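Local coordinates for 49 protein (Murid herpesvirus 4, PDB 6A4V), which probably interacts with the host poly(ADP-ribose) polymerase 1 and so facilitates replication of this gammaherpesvirus, at residues T78-L90 / F230-L243. Residues are numbered along the deposited sequence; the frame is centred on the assembly and turned at random.
Sequences TLRHNLDTEPFLL and FSVCVQSQFLLDSL
Leu243 lays its CD1 methyl over one face of the Arg80 guanidinium, about 4.0 Å above the plane and displaced toward the rim. Arginine suits this border: its flat group accepts a methyl while NE keeps a salt bridge to Asp84 and NH1 bonds Asn293. A second flat group, the Phe230 ring, is met obliquely by Leu89, whose CD2 lies 3.4 Å from Phe230 CD1; Tyr40 packs edge-to-face with the same ring. The helical pieces 78-85 and 238-243 run roughly antiparallel, axes at 152° and 9.9 Å apart at closest approach. The branched ends of leucine fill this seam. Leu239 presses CD2 tightly on the backbone of Leu83, 3.4 Å from Leu83 CA, its chi1 of 166° turning the branch away from its own N; its side chain and that of Leu79 pass in opposite directions, Leu239 CD1 touching Leu79 CD2. Further along, Leu90 CD1 and Val234 CG1 meet tip to tip at 3.9 Å. Glu86, extended beyond CG, comes from the opposite direction to Val234; its CG and carboxylate pack on Val234 CG2, and OE2 accepts from a water at 2.8 Å. That water also accepts from Leu239 N and donates weakly to Cys233 O, bridging the break between helices 213-235 and 238-262, where Gln237 closes one helix in a Schellman motif and N-caps the next. Apolar packing thus joins two helix breaks of this all-helical fold, while water and Tyr40, both bonded to OE2, probably fix the carboxylate's orientation.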
loop_
_atom_site.group_PDB
_atom_site.type_symbol
_atom_site.label_atom_id
_atom_site.label_comp_id
_atom_site.label_asym_id
_atom_site.label_seq_id
_atom_site.Cartn_x
_atom_site.Cartn_y
_atom_site.Cartn_z
ATOM N N THR B 78 -1.638 7.501 0.497
ATOM C CA THR B 78 -2.247 6.596 1.489
ATOM C C THR B 78 -3.769 6.752 1.429
ATOM O O THR B 78 -4.471 5.761 1.432
ATOM C CB THR B 78 -1.754 6.922 2.902
ATOM O OG1 THR B 78 -0.364 6.779 2.772
ATOM C CG2 THR B 78 -2.236 6.043 4.016
ATOM N N LEU B 79 -4.285 7.976 1.353
ATOM C CA LEU B 79 -5.749 8.169 1.424
ATOM C C LEU B 79 -6.484 7.565 0.211
ATOM O O LEU B 79 -7.621 7.107 0.332
ATOM C CB LEU B 79 -6.075 9.653 1.541
ATOM C CG LEU B 79 -5.661 10.353 2.837
ATOM C CD1 LEU B 79 -6.108 11.815 2.809
ATOM C CD2 LEU B 79 -6.248 9.662 4.044
ATOM N N ARG B 80 -5.836 7.516 -0.948
ATOM C CA ARG B 80 -6.416 6.818 -2.107
ATOM C C ARG B 80 -6.407 5.285 -1.932
ATOM O O ARG B 80 -7.364 4.607 -2.346
ATOM C CB ARG B 80 -5.626 7.125 -3.379
ATOM C CG ARG B 80 -6.144 6.364 -4.595
ATOM C CD ARG B 80 -7.186 7.119 -5.389
ATOM N NE ARG B 80 -8.623 7.084 -5.113
ATOM C CZ ARG B 80 -9.445 8.022 -5.562
ATOM N NH1 ARG B 80 -8.973 9.229 -5.858
ATOM N NH2 ARG B 80 -10.732 7.774 -5.705
ATOM N N HIS B 81 -5.299 4.752 -1.417
ATOM C CA HIS B 81 -5.241 3.311 -1.034
ATOM C C HIS B 81 -6.446 3.016 -0.141
ATOM O O HIS B 81 -7.212 2.096 -0.401
ATOM C CB HIS B 81 -3.914 2.873 -0.363
ATOM C CG HIS B 81 -2.651 2.961 -1.174
ATOM N ND1 HIS B 81 -1.379 2.831 -0.591
ATOM C CD2 HIS B 81 -2.412 3.206 -2.496
ATOM C CE1 HIS B 81 -0.435 2.933 -1.523
ATOM N NE2 HIS B 81 -1.041 3.163 -2.705
ATOM N N ASN B 82 -6.671 3.873 0.862
ATOM C CA ASN B 82 -7.718 3.640 1.828
ATOM C C ASN B 82 -9.105 3.736 1.170
ATOM O O ASN B 82 -9.951 2.958 1.491
ATOM C CB ASN B 82 -7.608 4.520 3.069
ATOM C CG ASN B 82 -6.467 4.104 3.965
ATOM O OD1 ASN B 82 -6.025 2.966 3.866
ATOM N ND2 ASN B 82 -5.910 5.023 4.743
ATOM N N LEU B 83 -9.324 4.678 0.251
ATOM C CA LEU B 83 -10.665 4.869 -0.321
ATOM C C LEU B 83 -10.998 3.759 -1.327
ATOM O O LEU B 83 -12.164 3.482 -1.531
ATOM C CB LEU B 83 -10.795 6.271 -0.914
ATOM C CG LEU B 83 -12.085 6.588 -1.673
ATOM C CD1 LEU B 83 -13.273 6.731 -0.724
ATOM C CD2 LEU B 83 -11.925 7.874 -2.468
ATOM N N ASP B 84 -9.991 3.147 -1.955
ATOM C CA ASP B 84 -10.249 2.057 -2.849
ATOM C C ASP B 84 -10.759 0.861 -2.013
ATOM O O ASP B 84 -11.617 0.116 -2.498
ATOM C CB ASP B 84 -9.038 1.664 -3.699
ATOM C CG ASP B 84 -8.547 2.707 -4.692
ATOM O OD1 ASP B 84 -9.337 3.579 -5.031
ATOM O OD2 ASP B 84 -7.316 2.690 -5.039
ATOM N N THR B 85 -10.255 0.713 -0.773
ATOM C CA THR B 85 -10.639 -0.345 0.073
ATOM C C THR B 85 -11.988 -0.135 0.786
ATOM O O THR B 85 -12.703 -1.091 1.089
ATOM C CB THR B 85 -9.649 -0.523 1.201
ATOM O OG1 THR B 85 -8.326 -0.581 0.674
ATOM C CG2 THR B 85 -10.041 -1.746 2.001
ATOM N N GLU B 86 -12.302 1.101 1.149
ATOM C CA GLU B 86 -13.479 1.372 1.937
ATOM C C GLU B 86 -14.707 0.539 1.517
ATOM O O GLU B 86 -15.442 0.121 2.385
ATOM C CB GLU B 86 -13.749 2.864 1.910
ATOM C CG GLU B 86 -14.938 3.226 2.757
ATOM C CD GLU B 86 -15.014 4.698 3.037
ATOM O OE1 GLU B 86 -15.636 5.406 2.194
ATOM O OE2 GLU B 86 -14.315 5.147 4.005
ATOM N N PRO B 87 -14.997 0.222 0.235
ATOM C CA PRO B 87 -16.222 -0.525 -0.097
ATOM C C PRO B 87 -16.395 -1.931 0.520
ATOM O O PRO B 87 -17.538 -2.369 0.668
ATOM C CB PRO B 87 -16.133 -0.686 -1.629
ATOM C CG PRO B 87 -15.291 0.491 -2.068
ATOM C CD PRO B 87 -14.249 0.655 -0.969
ATOM N N PHE B 88 -15.250 -2.519 0.899
ATOM C CA PHE B 88 -14.937 -3.758 1.568
ATOM C C PHE B 88 -14.854 -3.636 3.097
ATOM O O PHE B 88 -14.738 -4.672 3.758
ATOM C CB PHE B 88 -13.487 -4.205 1.275
ATOM C CG PHE B 88 -13.089 -4.577 -0.129
ATOM C CD1 PHE B 88 -13.425 -3.791 -1.222
ATOM C CD2 PHE B 88 -12.270 -5.681 -0.343
ATOM C CE1 PHE B 88 -13.018 -4.137 -2.500
ATOM C CE2 PHE B 88 -11.862 -6.031 -1.624
ATOM C CZ PHE B 88 -12.235 -5.258 -2.699
ATOM N N LEU B 89 -14.775 -2.421 3.657
ATOM C CA LEU B 89 -14.427 -2.249 5.097
ATOM C C LEU B 89 -15.545 -2.689 6.066
ATOM O O LEU B 89 -15.217 -3.298 7.139
ATOM C CB LEU B 89 -14.020 -0.807 5.369
ATOM C CG LEU B 89 -13.605 -0.511 6.814
ATOM C CD1 LEU B 89 -12.503 -1.422 7.255
ATOM C CD2 LEU B 89 -13.157 0.907 6.983
ATOM N N LEU B 90 -16.809 -2.325 5.787
ATOM C CA LEU B 90 -17.904 -2.593 6.725
ATOM C C LEU B 90 -18.244 -4.069 6.610
ATOM O O LEU B 90 -18.280 -4.762 7.619
ATOM C CB LEU B 90 -19.138 -1.691 6.489
ATOM C CG LEU B 90 -18.986 -0.185 6.762
ATOM C CD1 LEU B 90 -20.318 0.540 6.713
ATOM C CD2 LEU B 90 -18.308 0.119 8.095
ATOM N N PHE B 230 -16.588 3.275 12.336
ATOM C CA PHE B 230 -16.359 3.158 10.896
ATOM C C PHE B 230 -17.712 3.303 10.200
ATOM O O PHE B 230 -17.828 3.824 9.093
ATOM C CB PHE B 230 -15.635 1.842 10.535
ATOM C CG PHE B 230 -14.132 1.938 10.596
ATOM C CD1 PHE B 230 -13.430 2.803 9.746
ATOM C CD2 PHE B 230 -13.405 1.224 11.542
ATOM C CE1 PHE B 230 -12.052 2.914 9.817
ATOM C CE2 PHE B 230 -12.020 1.350 11.611
ATOM C CZ PHE B 230 -11.340 2.164 10.736
ATOM N N SER B 231 -18.781 2.871 10.865
ATOM C CA SER B 231 -20.074 2.989 10.207
ATOM C C SER B 231 -20.389 4.449 9.921
ATOM O O SER B 231 -20.917 4.811 8.874
ATOM C CB SER B 231 -21.159 2.382 11.011
ATOM O OG SER B 231 -21.244 0.986 10.751
ATOM N N VAL B 232 -20.143 5.286 10.911
ATOM C CA VAL B 232 -20.510 6.666 10.771
ATOM C C VAL B 232 -19.569 7.283 9.738
ATOM O O VAL B 232 -19.966 7.957 8.794
ATOM C CB VAL B 232 -20.451 7.358 12.149
ATOM C CG1 VAL B 232 -20.297 8.858 12.049
ATOM C CG2 VAL B 232 -21.685 6.986 12.966
ATOM N N CYS B 233 -18.292 6.974 9.913
ATOM C CA CYS B 233 -17.256 7.416 9.030
ATOM C C CYS B 233 -17.585 7.154 7.549
ATOM O O CYS B 233 -17.331 8.024 6.695
ATOM C CB CYS B 233 -15.988 6.711 9.420
ATOM S SG CYS B 233 -14.532 7.602 8.853
ATOM N N VAL B 234 -18.157 5.979 7.237
ATOM C CA VAL B 234 -18.405 5.531 5.855
ATOM C C VAL B 234 -19.744 6.104 5.419
ATOM O O VAL B 234 -19.872 6.681 4.336
ATOM C CB VAL B 234 -18.301 3.985 5.780
ATOM C CG1 VAL B 234 -18.755 3.333 4.467
ATOM C CG2 VAL B 234 -16.883 3.533 6.119
ATOM N N GLN B 235 -20.751 6.049 6.303
ATOM C CA GLN B 235 -22.009 6.711 6.029
ATOM C C GLN B 235 -21.673 8.124 5.517
ATOM O O GLN B 235 -22.135 8.553 4.497
ATOM C CB GLN B 235 -22.873 6.818 7.300
ATOM C CG GLN B 235 -23.806 5.626 7.593
ATOM C CD GLN B 235 -24.145 5.378 9.059
ATOM O OE1 GLN B 235 -24.081 6.266 9.924
ATOM N NE2 GLN B 235 -24.526 4.140 9.361
ATOM N N SER B 236 -20.859 8.858 6.277
ATOM C CA SER B 236 -20.730 10.307 6.146
ATOM C C SER B 236 -19.616 10.678 5.143
ATOM O O SER B 236 -19.253 11.860 4.995
ATOM C CB SER B 236 -20.494 10.909 7.538
ATOM O OG SER B 236 -21.318 10.268 8.547
ATOM N N GLN B 237 -19.000 9.672 4.504
ATOM C CA GLN B 237 -17.961 9.868 3.499
ATOM C C GLN B 237 -16.814 10.780 3.981
ATOM O O GLN B 237 -16.185 11.513 3.151
ATOM C CB GLN B 237 -18.658 10.391 2.244
ATOM C CG GLN B 237 -19.422 9.250 1.562
ATOM C CD GLN B 237 -19.844 9.537 0.146
ATOM O OE1 GLN B 237 -19.240 9.044 -0.805
ATOM N NE2 GLN B 237 -20.895 10.337 0.001
ATOM N N PHE B 238 -16.451 10.683 5.258
ATOM C CA PHE B 238 -15.321 11.546 5.795
ATOM C C PHE B 238 -14.001 11.216 5.078
ATOM O O PHE B 238 -13.260 12.096 4.804
ATOM C CB PHE B 238 -15.193 11.462 7.322
ATOM C CG PHE B 238 -16.394 11.948 8.133
ATOM C CD1 PHE B 238 -17.242 12.948 7.674
ATOM C CD2 PHE B 238 -16.680 11.394 9.374
ATOM C CE1 PHE B 238 -18.340 13.373 8.430
ATOM C CE2 PHE B 238 -17.741 11.858 10.165
ATOM C CZ PHE B 238 -18.581 12.825 9.681
ATOM N N LEU B 239 -13.746 9.969 4.654
ATOM C CA LEU B 239 -12.433 9.723 3.990
ATOM C C LEU B 239 -12.379 10.467 2.649
ATOM O O LEU B 239 -11.327 11.115 2.316
ATOM C CB LEU B 239 -12.168 8.223 3.865
ATOM C CG LEU B 239 -11.040 7.792 2.929
ATOM C CD1 LEU B 239 -9.692 8.243 3.438
ATOM C CD2 LEU B 239 -11.057 6.294 2.756
ATOM N N LEU B 240 -13.436 10.355 1.852
ATOM C CA LEU B 240 -13.507 11.181 0.526
ATOM C C LEU B 240 -13.314 12.677 0.768
ATOM O O LEU B 240 -12.465 13.289 0.116
ATOM C CB LEU B 240 -14.816 10.896 -0.190
ATOM C CG LEU B 240 -15.194 11.713 -1.453
ATOM C CD1 LEU B 240 -14.237 11.504 -2.596
ATOM C CD2 LEU B 240 -16.599 11.270 -1.884
ATOM N N ASP B 241 -14.029 13.236 1.740
ATOM C CA ASP B 241 -13.841 14.629 2.099
ATOM C C ASP B 241 -12.360 14.919 2.320
ATOM O O ASP B 241 -11.790 15.911 1.864
ATOM C CB ASP B 241 -14.555 15.027 3.385
ATOM C CG ASP B 241 -16.065 15.148 3.224
ATOM O OD1 ASP B 241 -16.530 15.162 2.056
ATOM O OD2 ASP B 241 -16.763 15.215 4.267
ATOM N N SER B 242 -11.733 14.060 3.086
ATOM C CA SER B 242 -10.478 14.434 3.573
ATOM C C SER B 242 -9.500 14.345 2.395
ATOM O O SER B 242 -8.606 15.144 2.311
ATOM C CB SER B 242 -10.129 13.607 4.802
ATOM O OG SER B 242 -8.763 13.530 4.939
ATOM N N LEU B 243 -9.749 13.399 1.486
ATOM C CA LEU B 243 -8.971 13.132 0.258
ATOM C C LEU B 243 -9.085 14.334 -0.663
ATOM O O LEU B 243 -8.068 14.788 -1.229
ATOM C CB LEU B 243 -9.503 11.867 -0.465
ATOM C CG LEU B 243 -8.688 11.355 -1.640
ATOM C CD1 LEU B 243 -8.875 9.873 -1.802
ATOM C CD2 LEU B 243 -9.033 12.038 -2.974
HETATM O O HOH W 1 -15.000 7.286 5.652
#